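Local coordinates for peroxiredoxin (Clostridioides difficile, PDB 6TSB), which probably reduces peroxides through its peroxiredoxin part and hydrolyses chitin through its glycoside hydrolase family 18 domain, the part covered by this chain, at residues E156-T159 with L160-A164; Y116-A119 with R120-Q124; A178-D182 with R183-N187; T318-V321 with L322-C325; D273-R276 with R277-N281. All coordinates share one frame; numbering follows the deposited sequence.

Contact 1: residues E156-T159 with L160-A164; sequences ENFT and LLLTA
Phe158 and Leu162, one helical turn apart, meet ring to methyl on helix 154-169, which links strands 133-137 and 174-179 in a beta-alpha-beta unit of the family 18 glycoside hydrolase barrel. Leu162 CD1 sits over the centre of one face of the Phe158 ring in a CH-pi contact, 3.8 Å from the centroid and only 11° off the ring normal. The ring reaches this methyl because the Phe158 side chain swings to the carbonyl side of its own backbone (chi1 -171°). Trp138 meets the same ring edge-to-face, and Val177 of strand 174-179 touches both side chains, so this face of the helix looks onto the barrel strands.

The main-chain acceptors are taken up by regular helical bonds. Leu161 N donates to Asn157 O at 2.8 Å, and Leu162 N donates to Phe158 O at 3.0 Å. The next carbonyl carries a heavier load, since both donors of Thr163 turn to it. Thr163 N is 2.9 Å from Thr159 O, and the hydroxyl group joins from the same residue. The hydroxyl of Thr159 itself is hydrogen-bonded to Glu191 OE1 in a neighbouring loop. On the other flank, Leu161 rests against Phe118 of helix 112-128.

The two bonds to Thr159 O come from opposite faces of its carbonyl plane, Thr163 OG1 standing 2.9 Å from Thr159 O and tilted 29° out of that plane.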
loop_
_atom_site.group_PDB
_atom_site.type_symbol
_atom_site.label_atom_id
_atom_site.label_comp_id
_atom_site.label_asym_id
_atom_site.label_seq_id
_atom_site.Cartn_x
_atom_site.Cartn_y
_atom_site.Cartn_z
ATOM N N GLU A 156 13.997 14.693 41.867
ATOM C CA GLU A 156 13.397 14.304 43.167
ATOM C C GLU A 156 12.224 15.238 43.459
ATOM O O GLU A 156 11.264 14.798 44.125
ATOM C CB GLU A 156 14.439 14.313 44.282
ATOM C CG GLU A 156 15.348 13.099 44.253
ATOM C CD GLU A 156 16.569 13.286 45.131
ATOM O OE1 GLU A 156 17.500 13.990 44.679
ATOM O OE2 GLU A 156 16.546 12.792 46.291
ATOM N N ASN A 157 12.327 16.488 43.012
ATOM C CA ASN A 157 11.330 17.545 43.308
ATOM C C ASN A 157 10.025 17.186 42.590
ATOM O O ASN A 157 8.947 17.374 43.214
ATOM C CB ASN A 157 11.865 18.945 42.963
ATOM C CG ASN A 157 12.860 19.493 43.983
ATOM O OD1 ASN A 157 13.081 18.900 45.053
ATOM N ND2 ASN A 157 13.509 20.598 43.625
ATOM N N PHE A 158 10.119 16.636 41.367
ATOM C CA PHE A 158 8.929 16.249 40.579
ATOM C C PHE A 158 8.055 15.326 41.423
ATOM O O PHE A 158 6.836 15.503 41.485
ATOM C CB PHE A 158 9.347 15.646 39.238
ATOM C CG PHE A 158 8.246 15.389 38.229
ATOM C CD1 PHE A 158 7.107 16.191 38.178
ATOM C CD2 PHE A 158 8.380 14.373 37.284
ATOM C CE1 PHE A 158 6.129 15.972 37.222
ATOM C CE2 PHE A 158 7.399 14.160 36.324
ATOM C CZ PHE A 158 6.277 14.960 36.300
ATOM N N THR A 159 8.653 14.364 42.096
ATOM C CA THR A 159 7.891 13.359 42.881
ATOM C C THR A 159 7.123 14.058 44.003
ATOM O O THR A 159 5.983 13.618 44.363
ATOM C CB THR A 159 8.838 12.315 43.485
ATOM O OG1 THR A 159 9.684 11.818 42.444
ATOM C CG2 THR A 159 8.102 11.187 44.173
ATOM N N LEU A 160 7.764 15.043 44.629
ATOM C CA LEU A 160 7.163 15.776 45.778
ATOM C C LEU A 160 6.052 16.700 45.236
ATOM O O LEU A 160 4.984 16.806 45.850
ATOM C CB LEU A 160 8.270 16.527 46.535
ATOM C CG LEU A 160 9.345 15.657 47.209
ATOM C CD1 LEU A 160 10.565 16.501 47.556
ATOM C CD2 LEU A 160 8.833 14.937 48.459
ATOM N N LEU A 161 6.246 17.290 44.069
ATOM C CA LEU A 161 5.175 18.101 43.447
ATOM C C LEU A 161 3.939 17.214 43.224
ATOM O O LEU A 161 2.836 17.590 43.635
ATOM C CB LEU A 161 5.711 18.680 42.139
ATOM C CG LEU A 161 4.713 19.551 41.392
ATOM C CD1 LEU A 161 4.310 20.731 42.252
ATOM C CD2 LEU A 161 5.296 20.018 40.069
ATOM N N LEU A 162 4.120 16.068 42.570
ATOM C CA LEU A 162 3.015 15.128 42.267
ATOM C C LEU A 162 2.366 14.690 43.577
ATOM O O LEU A 162 1.139 14.630 43.621
ATOM C CB LEU A 162 3.570 13.945 41.466
ATOM C CG LEU A 162 4.040 14.321 40.066
ATOM C CD1 LEU A 162 4.919 13.244 39.465
ATOM C CD2 LEU A 162 2.839 14.609 39.177
ATOM N N THR A 163 3.164 14.435 44.610
ATOM C CA THR A 163 2.667 14.045 45.952
ATOM C C THR A 163 1.766 15.166 46.477
ATOM O O THR A 163 0.681 14.859 46.989
ATOM C CB THR A 163 3.811 13.756 46.942
ATOM O OG1 THR A 163 4.440 12.553 46.517
ATOM C CG2 THR A 163 3.368 13.574 48.384
ATOM N N ALA A 164 2.224 16.413 46.379
ATOM C CA ALA A 164 1.476 17.606 46.845
ATOM C C ALA A 164 0.164 17.744 46.060
ATOM O O ALA A 164 -0.866 17.953 46.710
ATOM C CB ALA A 164 2.337 18.839 46.748
#

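Contact 2: residues Y116-A119 with R120-Q124; sequences YNFA and RQVNQ
Asn117 and Arg120 lean together on the outer side of helix 112-128, where Arg120 NH2 reaches Asn117 OD1 at 2.7 Å. The bond is short but bent, with an N-H...O angle of 129°, and counts as weak; the amide and guanidinium planes stand 38° apart. The Arg120 chain runs extended as far as CG and then turns about the CG-CD bond (chi3 36°), which folds the guanidinium back over Asn117 O and brings NH2 to the amide.

Gln121 points its CG back along the N side of its backbone and is extended beyond that. Its amide lies beside that of Asn117 without bonding to it, Gln121 NE2 being 3.5 Å from Asn117 ND2, two donors. The Gln121 amide is held at both ends instead, NE2 by Asn69 OD1 and OE1 by Leu70 N. Gln121 CG passes 3.2 Å from Asn117 O on the way.

The buried flank is apolar: Phe118 CE2 touches Val122 CG2 at 3.5 Å, the methyl meeting the ring at a slant. Backbone bonds such as Arg120 N to Tyr116 O, 2.9 Å, continue the helix, which lies in the outer layer of the barrel.

The helix is thus amphipathic: one flank sets Phe118 and Val122 against Leu70, Ile97 and Ile165, while the other is polar, and there the side-chain bond between the two segments, from Arg120 to Asn117, is a weak one.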
loop_
_atom_site.group_PDB
_atom_site.type_symbol
_atom_site.label_atom_id
_atom_site.label_comp_id
_atom_site.label_asym_id
_atom_site.label_seq_id
_atom_site.Cartn_x
_atom_site.Cartn_y
_atom_site.Cartn_z
ATOM N N TYR A 116 3.019 23.464 47.628
ATOM C CA TYR A 116 1.677 23.584 48.250
ATOM C C TYR A 116 0.835 24.554 47.402
ATOM O O TYR A 116 -0.316 24.279 47.117
ATOM C CB TYR A 116 1.797 24.042 49.708
ATOM C CG TYR A 116 0.482 24.072 50.455
ATOM C CD1 TYR A 116 -0.046 22.925 51.035
ATOM C CD2 TYR A 116 -0.269 25.236 50.545
ATOM C CE1 TYR A 116 -1.264 22.939 51.702
ATOM C CE2 TYR A 116 -1.487 25.270 51.204
ATOM C CZ TYR A 116 -1.992 24.116 51.786
ATOM O OH TYR A 116 -3.187 24.141 52.452
ATOM N N ASN A 117 1.434 25.670 46.991
ATOM C CA ASN A 117 0.784 26.744 46.197
ATOM C C ASN A 117 0.346 26.192 44.836
ATOM O O ASN A 117 -0.809 26.396 44.461
ATOM C CB ASN A 117 1.716 27.935 46.006
ATOM C CG ASN A 117 1.029 29.077 45.297
ATOM O OD1 ASN A 117 -0.073 29.446 45.661
ATOM N ND2 ASN A 117 1.669 29.646 44.295
ATOM N N PHE A 118 1.245 25.522 44.116
ATOM C CA PHE A 118 0.903 24.879 42.823
ATOM C C PHE A 118 -0.256 23.911 43.025
ATOM O O PHE A 118 -1.229 24.012 42.309
ATOM C CB PHE A 118 2.098 24.152 42.219
ATOM C CG PHE A 118 1.898 23.783 40.773
ATOM C CD1 PHE A 118 2.242 24.662 39.765
ATOM C CD2 PHE A 118 1.356 22.556 40.424
ATOM C CE1 PHE A 118 2.044 24.323 38.438
ATOM C CE2 PHE A 118 1.163 22.218 39.092
ATOM C CZ PHE A 118 1.507 23.103 38.107
ATOM N N ALA A 119 -0.138 22.988 43.980
ATOM C CA ALA A 119 -1.182 21.982 44.205
ATOM C C ALA A 119 -2.504 22.718 44.446
ATOM O O ALA A 119 -3.441 22.369 43.763
ATOM C CB ALA A 119 -0.834 21.059 45.339
ATOM N N ARG A 120 -2.554 23.677 45.378
ATOM C CA ARG A 120 -3.786 24.428 45.757
ATOM C C ARG A 120 -4.447 24.973 44.479
ATOM O O ARG A 120 -5.666 24.909 44.382
ATOM C CB ARG A 120 -3.482 25.574 46.743
ATOM C CG ARG A 120 -4.700 26.167 47.459
ATOM C CD ARG A 120 -4.472 27.448 48.288
ATOM N NE ARG A 120 -3.486 28.357 47.671
ATOM C CZ ARG A 120 -3.706 29.193 46.642
ATOM N NH1 ARG A 120 -4.907 29.314 46.100
ATOM N NH2 ARG A 120 -2.719 29.921 46.152
ATOM N N GLN A 121 -3.664 25.501 43.538
ATOM C CA GLN A 121 -4.204 26.137 42.320
ATOM C C GLN A 121 -4.726 25.059 41.366
ATOM O O GLN A 121 -5.682 25.330 40.625
ATOM C CB GLN A 121 -3.105 26.950 41.655
ATOM C CG GLN A 121 -2.636 28.093 42.528
ATOM C CD GLN A 121 -2.137 29.236 41.686
ATOM O OE1 GLN A 121 -2.761 29.642 40.711
ATOM N NE2 GLN A 121 -1.000 29.770 42.078
ATOM N N VAL A 122 -4.086 23.890 41.351
ATOM C CA VAL A 122 -4.563 22.740 40.532
ATOM C C VAL A 122 -5.956 22.372 41.036
ATOM O O VAL A 122 -6.877 22.223 40.220
ATOM C CB VAL A 122 -3.576 21.561 40.583
ATOM C CG1 VAL A 122 -4.179 20.286 40.021
ATOM C CG2 VAL A 122 -2.286 21.925 39.851
ATOM N N ASN A 123 -6.112 22.250 42.347
ATOM C CA ASN A 123 -7.380 21.776 42.945
ATOM C C ASN A 123 -8.439 22.851 42.707
ATOM O O ASN A 123 -9.613 22.504 42.538
ATOM C CB ASN A 123 -7.207 21.458 44.419
ATOM C CG ASN A 123 -8.449 20.847 45.022
ATOM O OD1 ASN A 123 -9.025 21.405 45.949
ATOM N ND2 ASN A 123 -8.889 19.735 44.471
ATOM N N GLN A 124 -8.015 24.113 42.683
ATOM C CA GLN A 124 -8.920 25.248 42.436
ATOM C C GLN A 124 -9.417 25.177 40.994
ATOM O O GLN A 124 -10.607 25.315 40.782
ATOM C CB GLN A 124 -8.236 26.580 42.695
ATOM C CG GLN A 124 -9.250 27.680 42.947
ATOM C CD GLN A 124 -8.789 28.999 42.382
ATOM O OE1 GLN A 124 -8.002 29.715 43.004
ATOM N NE2 GLN A 124 -9.289 29.321 41.194
#

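Contact 3: residues A178-D182 with R183-N187; sequences AGTGD and RGYIN
The side chains of Thr180 and Tyr185 cross at a slant, while the backbone N of Thr180 stands 4.0 Å above the plane of the Tyr185 ring, over its centre. Thr180 OG1 meets the base of that side chain, 3.3 Å from Tyr185 CB. The ring arrives here because the Tyr185 side chain is directed away from its own backbone N, which sends it back from the helix along the preceding strand. Gly179, lacking a side chain, lets it come close, with Gly179 CA 3.9 Å from Tyr185 CE2. At its far end the ring meets a water at its edge and in its plane. That water is 2.7 Å from Tyr185 OH and also hydrogen-bonded to Ala178 O, tying the hydroxyl to the strand.

The chain here passes from strand 174-179 of the barrel through a short turn into helix 183-188, and Asp182 is the N-cap. The Asp182 side chain crosses that of Tyr185 at about a right angle, with carboxylate and ring planes 47° apart. With CG between the backbone N and the carbonyl carbon (chi1 81°), the crowded position, OD1 of Asp182 curls over the first turn and accepts from Tyr185 N at 3.1 Å. The donor comes on the syn side, 33° out of the carboxylate plane. Asp182 O takes Ile186 N at 3.2 Å.

Ile186 CD1 tucks against Gly181 O and Asp182 O, while Asn243 of helix 237-246 binds Gly181 O. A PEG molecule, probably from the crystallisation liquor, bonds to Thr180 OG1.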
loop_
_atom_site.group_PDB
_atom_site.type_symbol
_atom_site.label_atom_id
_atom_site.label_comp_id
_atom_site.label_asym_id
_atom_site.label_seq_id
_atom_site.Cartn_x
_atom_site.Cartn_y
_atom_site.Cartn_z
ATOM N N ALA A 178 2.939 13.545 31.309
ATOM C CA ALA A 178 3.425 13.359 29.935
ATOM C C ALA A 178 4.935 13.256 30.019
ATOM O O ALA A 178 5.532 14.197 30.582
ATOM C CB ALA A 178 3.020 14.527 29.061
ATOM N N GLY A 179 5.504 12.177 29.475
ATOM C CA GLY A 179 6.962 11.993 29.385
ATOM C C GLY A 179 7.371 10.994 28.318
ATOM O O GLY A 179 6.500 10.493 27.612
ATOM N N THR A 180 8.676 10.771 28.180
ATOM C CA THR A 180 9.269 9.818 27.222
ATOM C C THR A 180 9.750 8.608 28.013
ATOM O O THR A 180 9.640 8.620 29.264
ATOM C CB THR A 180 10.381 10.487 26.417
ATOM O OG1 THR A 180 11.474 10.660 27.313
ATOM C CG2 THR A 180 9.953 11.812 25.825
ATOM N N GLY A 181 10.199 7.583 27.295
ATOM C CA GLY A 181 10.710 6.337 27.882
ATOM C C GLY A 181 12.192 6.208 27.620
ATOM O O GLY A 181 12.715 5.101 27.814
ATOM N N ASP A 182 12.853 7.269 27.165
ATOM C CA ASP A 182 14.297 7.174 26.828
ATOM C C ASP A 182 15.115 7.174 28.130
ATOM O O ASP A 182 14.524 7.443 29.210
ATOM C CB ASP A 182 14.702 8.217 25.787
ATOM C CG ASP A 182 14.966 9.617 26.304
ATOM O OD1 ASP A 182 14.615 9.901 27.453
ATOM O OD2 ASP A 182 15.535 10.408 25.537
ATOM N N ARG A 183 16.404 6.835 28.016
ATOM C CA ARG A 183 17.330 6.562 29.150
ATOM C C ARG A 183 17.488 7.842 29.974
ATOM O O ARG A 183 17.293 7.770 31.184
ATOM C CB ARG A 183 18.698 6.074 28.644
ATOM C CG ARG A 183 18.691 4.685 28.008
ATOM C CD ARG A 183 18.799 3.460 28.922
ATOM N NE ARG A 183 18.540 2.220 28.187
ATOM C CZ ARG A 183 19.364 1.653 27.299
ATOM N NH1 ARG A 183 20.540 2.190 27.021
ATOM N NH2 ARG A 183 19.005 0.539 26.686
ATOM N N GLY A 184 17.858 8.942 29.318
ATOM C CA GLY A 184 17.949 10.292 29.901
ATOM C C GLY A 184 16.762 10.629 30.793
ATOM O O GLY A 184 17.009 11.157 31.891
ATOM N N TYR A 185 15.522 10.361 30.354
ATOM C CA TYR A 185 14.289 10.716 31.108
ATOM C C TYR A 185 14.214 9.815 32.353
ATOM O O TYR A 185 13.839 10.292 33.445
ATOM C CB TYR A 185 13.015 10.665 30.237
ATOM C CG TYR A 185 11.750 11.114 30.945
ATOM C CD1 TYR A 185 11.069 10.253 31.792
ATOM C CD2 TYR A 185 11.240 12.404 30.808
ATOM C CE1 TYR A 185 9.938 10.657 32.483
ATOM C CE2 TYR A 185 10.097 12.819 31.487
ATOM C CZ TYR A 185 9.463 11.949 32.343
ATOM O OH TYR A 185 8.360 12.315 33.042
ATOM N N ILE A 186 14.561 8.539 32.234
ATOM C CA ILE A 186 14.385 7.606 33.380
ATOM C C ILE A 186 15.397 7.926 34.486
ATOM O O ILE A 186 15.011 7.783 35.679
ATOM C CB ILE A 186 14.428 6.147 32.922
ATOM C CG1 ILE A 186 13.151 5.836 32.139
ATOM C CG2 ILE A 186 14.609 5.202 34.113
ATOM C CD1 ILE A 186 13.377 4.963 30.962
ATOM N N ASN A 187 16.600 8.363 34.115
ATOM C CA ASN A 187 17.745 8.591 35.040
ATOM C C ASN A 187 17.830 10.053 35.515
ATOM O O ASN A 187 18.378 10.243 36.602
ATOM C CB ASN A 187 19.082 8.199 34.392
ATOM C CG ASN A 187 19.157 6.728 34.018
ATOM O OD1 ASN A 187 18.620 5.851 34.706
ATOM N ND2 ASN A 187 19.786 6.456 32.888
HETATM O O HOH W 1 7.672 14.763 32.259
#

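Contact 4: residues T318-V321 with L322-C325; sequences TQYV and LRNC
The last turn of helix 311-323 stays regular up to Arg323, with Arg323 N donating to Gln319 O at 2.8 Å and Asn324 N to Tyr320 O at 3.0 Å, before Asn324 becomes the first residue to leave helical backbone angles. Cys325 then turns off with positive phi. This is the C-terminal turn of a helix of the family 18 domain, at the interface with the second subunit.

Tyr320 carries the side-chain contact. Its ring lies beneath the amide of Asn324, which covers one face at a tilt of 38° between the planes. Asn324 CG approaches Tyr320 CE1 to 4.0 Å. Arg323 comes from another direction, its guanidinium standing nearly upright to the ring, 82° between planes. The chain bends at chi3 (61°), folding the group back along the helix so that one face rests over Tyr320 CA while Arg323 NH1 sits 3.5 Å from Gln319 CB. Elsewhere on the turn, Leu322 CD1 presses against Thr318 O at 3.2 Å.

Asp238 of the second subunit binds Tyr320 OH, so the ring is held at its far end too. Cys325 SG forms a disulfide with Cys31 of the second subunit, fastening the helix end across the dimer. Within its own chain, the turn is covered by helix 341-351, where Ile350 touches Thr318 and Val321, and by Pro353 of helix 353-361 on Leu322, while Leu256 of the second subunit's strand 254-264 packs on Val321.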
loop_
_atom_site.group_PDB
_atom_site.type_symbol
_atom_site.label_atom_id
_atom_site.label_comp_id
_atom_site.label_asym_id
_atom_site.label_seq_id
_atom_site.Cartn_x
_atom_site.Cartn_y
_atom_site.Cartn_z
ATOM N N THR A 318 4.280 -13.334 -11.850
ATOM C CA THR A 318 5.564 -13.931 -12.296
ATOM C C THR A 318 5.948 -15.094 -11.369
ATOM O O THR A 318 6.663 -16.033 -11.837
ATOM C CB THR A 318 6.693 -12.886 -12.379
ATOM O OG1 THR A 318 6.771 -12.109 -11.179
ATOM C CG2 THR A 318 6.534 -11.958 -13.573
ATOM N N GLN A 319 5.531 -15.043 -10.093
ATOM C CA GLN A 319 5.672 -16.197 -9.153
ATOM C C GLN A 319 4.885 -17.386 -9.722
ATOM O O GLN A 319 5.469 -18.476 -9.863
ATOM C CB GLN A 319 5.186 -15.879 -7.728
ATOM C CG GLN A 319 6.148 -15.027 -6.896
ATOM C CD GLN A 319 7.478 -15.710 -6.693
ATOM O OE1 GLN A 319 8.467 -15.371 -7.344
ATOM N NE2 GLN A 319 7.501 -16.712 -5.823
ATOM N N TYR A 320 3.610 -17.167 -10.037
ATOM C CA TYR A 320 2.682 -18.180 -10.593
ATOM C C TYR A 320 3.350 -18.834 -11.803
ATOM O O TYR A 320 3.247 -20.044 -11.952
ATOM C CB TYR A 320 1.323 -17.546 -10.885
ATOM C CG TYR A 320 0.244 -18.515 -11.284
ATOM C CD1 TYR A 320 0.188 -19.066 -12.562
ATOM C CD2 TYR A 320 -0.753 -18.872 -10.377
ATOM C CE1 TYR A 320 -0.828 -19.947 -12.919
ATOM C CE2 TYR A 320 -1.778 -19.746 -10.724
ATOM C CZ TYR A 320 -1.821 -20.281 -12.001
ATOM O OH TYR A 320 -2.841 -21.146 -12.303
ATOM N N VAL A 321 4.045 -18.051 -12.624
ATOM C CA VAL A 321 4.701 -18.561 -13.856
ATOM C C VAL A 321 5.755 -19.582 -13.424
ATOM O O VAL A 321 5.915 -20.655 -14.068
ATOM C CB VAL A 321 5.289 -17.405 -14.708
ATOM C CG1 VAL A 321 6.382 -17.868 -15.662
ATOM C CG2 VAL A 321 4.207 -16.677 -15.491
ATOM N N LEU A 322 6.510 -19.229 -12.402
ATOM C CA LEU A 322 7.697 -20.014 -11.997
ATOM C C LEU A 322 7.227 -21.231 -11.185
ATOM O O LEU A 322 7.809 -22.283 -11.336
ATOM C CB LEU A 322 8.616 -19.092 -11.194
ATOM C CG LEU A 322 9.312 -17.999 -12.010
ATOM C CD1 LEU A 322 9.666 -16.826 -11.111
ATOM C CD2 LEU A 322 10.558 -18.556 -12.707
ATOM N N ARG A 323 6.202 -21.092 -10.350
ATOM C CA ARG A 323 5.803 -22.218 -9.473
ATOM C C ARG A 323 5.110 -23.229 -10.395
ATOM O O ARG A 323 5.501 -24.411 -10.302
ATOM C CB ARG A 323 5.106 -21.734 -8.189
ATOM C CG ARG A 323 3.608 -21.976 -8.072
ATOM C CD ARG A 323 3.093 -21.646 -6.669
ATOM N NE ARG A 323 3.304 -20.244 -6.311
ATOM C CZ ARG A 323 2.465 -19.236 -6.573
ATOM N NH1 ARG A 323 2.793 -18.001 -6.224
ATOM N NH2 ARG A 323 1.297 -19.449 -7.159
ATOM N N ASN A 324 4.330 -22.762 -11.387
ATOM C CA ASN A 324 3.471 -23.602 -12.267
ATOM C C ASN A 324 4.132 -24.040 -13.589
ATOM O O ASN A 324 3.403 -24.654 -14.442
ATOM C CB ASN A 324 2.151 -22.892 -12.493
ATOM C CG ASN A 324 1.338 -22.869 -11.223
ATOM O OD1 ASN A 324 1.196 -21.822 -10.601
ATOM N ND2 ASN A 324 0.789 -24.018 -10.848
ATOM N N CYS A 325 5.451 -23.862 -13.745
ATOM C CA CYS A 325 6.245 -24.306 -14.927
ATOM C C CYS A 325 5.627 -23.805 -16.247
ATOM O O CYS A 325 5.604 -24.576 -17.232
ATOM C CB CYS A 325 6.403 -25.820 -14.865
ATOM S SG CYS A 325 7.324 -26.325 -13.379
#

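Contact 5: residues D273-R276 with R277-N281; sequences DELR and RDYIN
Leu275 and Tyr279 form the inner contact, where Leu275 CD2 lies over one face of the Tyr279 ring, offset toward its rim. This CH-pi contact puts the methyl 3.8 Å from the ring centroid, 21° off the normal. The ring edge turns to the backbone as well: Tyr279 CD1 is 3.3 Å from Glu274 O, which lies in the plane of the ring. Tyr279 CG stands beside its own backbone N, an orientation that lays the side chain back along the helix.

The contact lies where helix 272-278, a short helix that follows strand 268-271 in the family 18 domain, runs out into a loop. Asp278 N still donates to Glu274 O at 3.1 Å, from above the carbonyl plane. Beyond it the pattern slackens, since Tyr279 N and Ile280 N both turn to Leu275 O with weak, bent bonds.

Farther out, the side chain of Asn281 passes over the guanidinium of Arg276, Asn281 ND2 standing 3.8 Å above the centre of its plane, with amide and guanidinium planes 73° apart. A water joins the two residues, donating to Arg276 O at 2.7 Å and accepting from Asn281 ND2. On the other flank, Arg277 NH1 makes a weak salt bridge with its neighbour Asp278 OD1 at 3.3 Å.

The second subunit packs on both the start of the helix and the residues at its far end: Gln338 N of that chain bonds to Asp273 OD2, Tyr308 of it touches Leu275, and Tyr285 of it meets the Tyr279 ring with planes at about 40°.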
loop_
_atom_site.group_PDB
_atom_site.type_symbol
_atom_site.label_atom_id
_atom_site.label_comp_id
_atom_site.label_asym_id
_atom_site.label_seq_id
_atom_site.Cartn_x
_atom_site.Cartn_y
_atom_site.Cartn_z
ATOM N N ASP A 273 -4.450 16.081 8.140
ATOM C CA ASP A 273 -5.264 16.887 7.190
ATOM C C ASP A 273 -4.384 17.432 6.049
ATOM O O ASP A 273 -4.809 17.266 4.886
ATOM C CB ASP A 273 -6.088 17.915 7.964
ATOM C CG ASP A 273 -7.139 17.191 8.792
ATOM O OD1 ASP A 273 -7.256 15.948 8.579
ATOM O OD2 ASP A 273 -7.809 17.847 9.658
ATOM N N GLU A 274 -3.184 17.953 6.333
ATOM C CA GLU A 274 -2.259 18.547 5.322
ATOM C C GLU A 274 -1.569 17.457 4.461
ATOM O O GLU A 274 -1.159 17.767 3.330
ATOM C CB GLU A 274 -1.215 19.437 6.008
ATOM C CG GLU A 274 -1.713 20.814 6.448
ATOM C CD GLU A 274 -0.678 21.623 7.234
ATOM O OE1 GLU A 274 0.147 21.010 7.971
ATOM O OE2 GLU A 274 -0.674 22.867 7.109
ATOM N N LEU A 275 -1.393 16.234 4.962
ATOM C CA LEU A 275 -0.891 15.082 4.164
ATOM C C LEU A 275 -2.025 14.556 3.263
ATOM O O LEU A 275 -1.764 14.240 2.086
ATOM C CB LEU A 275 -0.380 13.999 5.129
ATOM C CG LEU A 275 0.813 14.368 6.021
ATOM C CD1 LEU A 275 1.138 13.240 6.989
ATOM C CD2 LEU A 275 2.042 14.715 5.198
ATOM N N ARG A 276 -3.237 14.454 3.819
ATOM C CA ARG A 276 -4.507 14.069 3.146
ATOM C C ARG A 276 -4.750 14.958 1.919
ATOM O O ARG A 276 -5.513 14.543 1.051
ATOM C CB ARG A 276 -5.692 14.226 4.114
ATOM C CG ARG A 276 -6.179 12.939 4.757
ATOM C CD ARG A 276 -7.306 12.357 3.931
ATOM N NE ARG A 276 -7.564 10.947 4.200
ATOM C CZ ARG A 276 -8.468 10.195 3.566
ATOM N NH1 ARG A 276 -9.216 10.701 2.598
ATOM N NH2 ARG A 276 -8.618 8.928 3.905
ATOM N N ARG A 277 -4.183 16.162 1.886
ATOM C CA ARG A 277 -4.484 17.168 0.834
ATOM C C ARG A 277 -3.299 17.274 -0.134
ATOM O O ARG A 277 -3.550 17.283 -1.339
ATOM C CB ARG A 277 -4.844 18.518 1.466
ATOM C CG ARG A 277 -5.953 19.267 0.738
ATOM C CD ARG A 277 -5.830 20.781 0.823
ATOM N NE ARG A 277 -5.671 21.251 2.197
ATOM C CZ ARG A 277 -4.630 21.943 2.673
ATOM N NH1 ARG A 277 -3.621 22.284 1.888
ATOM N NH2 ARG A 277 -4.602 22.297 3.948
ATOM N N ASP A 278 -2.060 17.328 0.359
ATOM C CA ASP A 278 -0.865 17.694 -0.458
ATOM C C ASP A 278 0.155 16.547 -0.611
ATOM O O ASP A 278 1.271 16.853 -1.091
ATOM C CB ASP A 278 -0.161 18.913 0.148
ATOM C CG ASP A 278 -1.112 20.060 0.449
ATOM O OD1 ASP A 278 -2.297 19.963 0.034
ATOM O OD2 ASP A 278 -0.667 21.035 1.104
ATOM N N TYR A 279 -0.150 15.296 -0.228
ATOM C CA TYR A 279 0.888 14.229 -0.123
ATOM C C TYR A 279 0.412 12.830 -0.567
ATOM O O TYR A 279 1.266 12.195 -1.202
ATOM C CB TYR A 279 1.484 14.209 1.289
ATOM C CG TYR A 279 2.292 15.429 1.660
ATOM C CD1 TYR A 279 1.681 16.583 2.138
ATOM C CD2 TYR A 279 3.678 15.430 1.565
ATOM C CE1 TYR A 279 2.417 17.704 2.510
ATOM C CE2 TYR A 279 4.429 16.541 1.933
ATOM C CZ TYR A 279 3.798 17.688 2.400
ATOM O OH TYR A 279 4.537 18.782 2.755
ATOM N N ILE A 280 -0.818 12.345 -0.290
ATOM C CA ILE A 280 -1.082 10.869 -0.355
ATOM C C ILE A 280 -2.127 10.450 -1.417
ATOM O O ILE A 280 -1.800 9.507 -2.204
ATOM C CB ILE A 280 -1.327 10.282 1.054
ATOM C CG1 ILE A 280 -2.716 10.571 1.636
ATOM C CG2 ILE A 280 -0.220 10.734 2.005
ATOM C CD1 ILE A 280 -2.945 9.906 2.996
ATOM N N ASN A 281 -3.322 11.048 -1.483
ATOM C CA ASN A 281 -4.401 10.503 -2.360
ATOM C C ASN A 281 -4.573 11.390 -3.601
ATOM O O ASN A 281 -5.137 12.496 -3.445
ATOM C CB ASN A 281 -5.721 10.319 -1.605
ATOM C CG ASN A 281 -5.690 9.150 -0.641
ATOM O OD1 ASN A 281 -5.178 8.084 -0.973
ATOM N ND2 ASN A 281 -6.228 9.335 0.554
HETATM O O HOH W 2 -7.005 12.336 0.552
#

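Overall arrangement
Along the chain the order is contact 2, contact 1, contact 3, contact 5, contact 4. The first three belong to the barrel body: helices 112-128 and 154-169 lie side by side, their contacts' centres about 13 Å apart, and Phe158 of contact 1 packs on the Tyr185 hydroxyl of contact 3, about 16 Å away between centres. Contacts 5 and 4 lie farther off, with centres about 43 and 66 Å from contact 1, and both meet the second subunit. The chain is therefore elongated, and a compact family 18 domain is probably completed by exchange of the C-terminal part between subunits.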